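Local atomic coordinates of protein synthesis inhibitor, putative (Thermotoga maritima, PDB entry 2B33), a protein that probably acts as a deaminase of the RutC (YjgF-like) family and binds calcium. Residues I47-G52 / T63-E68. Numbering follows the deposited sequence.
Sequences IDPETG and TERVLE. With EDO (1,2-ethanediol), chain D.
Arg65 reaches from helix 59-76 to the loop that follows strand 38-44 and meets Pro49 with one face of its guanidinium, an instructive case of one long side chain joining a loop to a helix. Pro49 CD sits over the centre of the guanidinium plane, 3.6 Å from Arg65 CZ, so this methylene, rather than the whole ring, packs on the charged group. The tight packing continues along the aliphatic part: Arg65 CG and CD lie against the carbonyl of Ile47, with CG 3.5 Å from Ile47 O. With CG anti to the backbone N (chi1 -173°), the arginine leaves the helix toward the loop, and bends at chi2 and chi3 bring its guanidinium face against Pro49 CD. Asn69, one helical turn on, donates from ND2 to Ile47 O and accepts a weak bond from Arg65 NH2, adding a second tie to the loop.

The looser side belongs to Asp48. Its OD2 makes a long salt bridge to Arg65 NH1 at 3.9 Å, the carboxylate and guanidinium planes turned 73° apart. Its OD1 serves the loop itself, accepting from Glu50 N at 3.0 Å (an Asx turn) and from Thr51 N (an Asx motif), the two donors arriving from opposite faces of the carboxylate. The far end of this turn faces solvent.

Were an alanine here instead of Arg65, Pro49 CD would probably lose the flat group it packs on, and Asp48 its distant positive partner. Asp48 and Glu50 bind calcium in this protein, although none is bound to this chain here, and Arg65 may partly offset the charge of Asp48, whose OD1 already shapes the turn.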
loop_
_atom_site.group_PDB
_atom_site.type_symbol
_atom_site.label_atom_id
_atom_site.label_comp_id
_atom_site.label_asym_id
_atom_site.label_seq_id
_atom_site.Cartn_x
_atom_site.Cartn_y
_atom_site.Cartn_z
ATOM N N ILE A 47 -13.562 -12.221 9.319
ATOM C CA ILE A 47 -14.697 -11.968 10.200
ATOM C C ILE A 47 -15.952 -12.301 9.419
ATOM O O ILE A 47 -16.066 -11.939 8.247
ATOM C CB ILE A 47 -14.751 -10.489 10.698
ATOM C CG1 ILE A 47 -13.784 -10.317 11.872
ATOM C CG2 ILE A 47 -16.173 -10.096 11.167
ATOM C CD1 ILE A 47 -13.676 -8.915 12.424
ATOM N N ASP A 48 -16.885 -12.984 10.077
ATOM C CA ASP A 48 -18.168 -13.319 9.486
ATOM C C ASP A 48 -19.073 -12.079 9.596
ATOM O O ASP A 48 -19.284 -11.584 10.702
ATOM C CB ASP A 48 -18.776 -14.514 10.209
ATOM C CG ASP A 48 -20.024 -15.041 9.532
ATOM O OD1 ASP A 48 -21.086 -14.392 9.611
ATOM O OD2 ASP A 48 -19.948 -16.142 8.955
ATOM N N PRO A 49 -19.583 -11.557 8.456
ATOM C CA PRO A 49 -20.451 -10.364 8.449
ATOM C C PRO A 49 -21.743 -10.408 9.279
ATOM O O PRO A 49 -22.228 -9.354 9.695
ATOM C CB PRO A 49 -20.840 -10.222 6.975
ATOM C CG PRO A 49 -19.828 -10.948 6.230
ATOM C CD PRO A 49 -19.330 -12.041 7.085
ATOM N N GLU A 50 -22.301 -11.603 9.487
ATOM C CA GLU A 50 -23.554 -11.783 10.228
ATOM C C GLU A 50 -23.367 -11.962 11.740
ATOM O O GLU A 50 -24.086 -11.343 12.534
ATOM C CB GLU A 50 -24.323 -12.993 9.672
ATOM C CG GLU A 50 -24.788 -12.854 8.225
ATOM N N THR A 51 -22.426 -12.820 12.131
ATOM C CA THR A 51 -22.165 -13.078 13.558
ATOM C C THR A 51 -21.097 -12.163 14.160
ATOM O O THR A 51 -21.004 -12.047 15.377
ATOM C CB THR A 51 -21.853 -14.586 13.877
ATOM O OG1 THR A 51 -21.449 -14.712 15.247
ATOM C CG2 THR A 51 -20.762 -15.171 13.022
ATOM N N GLY A 52 -20.294 -11.515 13.323
ATOM C CA GLY A 52 -19.232 -10.629 13.799
ATOM C C GLY A 52 -18.035 -11.322 14.441
ATOM O O GLY A 52 -17.155 -10.649 14.969
ATOM N N THR A 63 -8.788 -17.379 4.600
ATOM C CA THR A 63 -8.584 -16.701 3.314
ATOM C C THR A 63 -9.888 -16.641 2.514
ATOM O O THR A 63 -10.147 -15.664 1.797
ATOM C CB THR A 63 -7.524 -17.431 2.457
ATOM O OG1 THR A 63 -6.321 -17.572 3.205
ATOM C CG2 THR A 63 -7.221 -16.671 1.158
ATOM N N GLU A 64 -10.687 -17.695 2.614
ATOM C CA GLU A 64 -11.982 -17.751 1.945
ATOM C C GLU A 64 -12.900 -16.635 2.432
ATOM O O GLU A 64 -13.579 -15.998 1.639
ATOM C CB GLU A 64 -12.655 -19.099 2.221
ATOM C CG GLU A 64 -13.996 -19.300 1.513
ATOM C CD GLU A 64 -14.664 -20.614 1.866
ATOM O OE1 GLU A 64 -14.408 -21.166 2.964
ATOM O OE2 GLU A 64 -15.474 -21.086 1.053
ATOM N N ARG A 65 -12.928 -16.447 3.750
ATOM C CA ARG A 65 -13.741 -15.415 4.400
ATOM C C ARG A 65 -13.277 -14.019 3.992
ATOM O O ARG A 65 -14.095 -13.179 3.626
ATOM C CB ARG A 65 -13.660 -15.585 5.922
ATOM C CG ARG A 65 -14.579 -14.709 6.757
ATOM C CD ARG A 65 -16.058 -15.013 6.512
ATOM N NE ARG A 65 -16.620 -14.295 5.366
ATOM C CZ ARG A 65 -17.841 -14.478 4.859
ATOM N NH1 ARG A 65 -18.669 -15.390 5.361
ATOM N NH2 ARG A 65 -18.240 -13.747 3.820
ATOM N N VAL A 66 -11.966 -13.787 4.046
ATOM C CA VAL A 66 -11.371 -12.510 3.621
ATOM C C VAL A 66 -11.742 -12.172 2.165
ATOM O O VAL A 66 -12.159 -11.050 1.871
ATOM C CB VAL A 66 -9.821 -12.516 3.745
ATOM C CG1 VAL A 66 -9.215 -11.285 3.096
ATOM C CG2 VAL A 66 -9.381 -12.578 5.203
ATOM N N LEU A 67 -11.572 -13.137 1.267
ATOM C CA LEU A 67 -11.889 -12.942 -0.148
ATOM C C LEU A 67 -13.386 -12.830 -0.403
ATOM O O LEU A 67 -13.792 -12.150 -1.345
ATOM C CB LEU A 67 -11.258 -14.041 -1.005
ATOM C CG LEU A 67 -9.721 -14.030 -1.026
ATOM C CD1 LEU A 67 -9.183 -15.297 -1.640
ATOM C CD2 LEU A 67 -9.175 -12.817 -1.762
ATOM N N GLU A 68 -14.201 -13.504 0.410
ATOM C CA GLU A 68 -15.658 -13.362 0.320
ATOM C C GLU A 68 -16.092 -11.967 0.762
ATOM O O GLU A 68 -16.996 -11.379 0.167
ATOM C CB GLU A 68 -16.402 -14.435 1.131
ATOM C CG GLU A 68 -16.530 -15.787 0.425
ATOM C CD GLU A 68 -17.376 -15.737 -0.868
ATOM O OE1 GLU A 68 -18.408 -15.026 -0.910
ATOM O OE2 GLU A 68 -17.014 -16.426 -1.843
HETATM C C1 EDO D . -13.816 -21.888 -2.114
HETATM O O1 EDO D . -14.564 -20.834 -1.496
HETATM C C2 EDO D . -12.331 -21.524 -2.125
HETATM O O2 EDO D . -11.534 -22.654 -1.739
#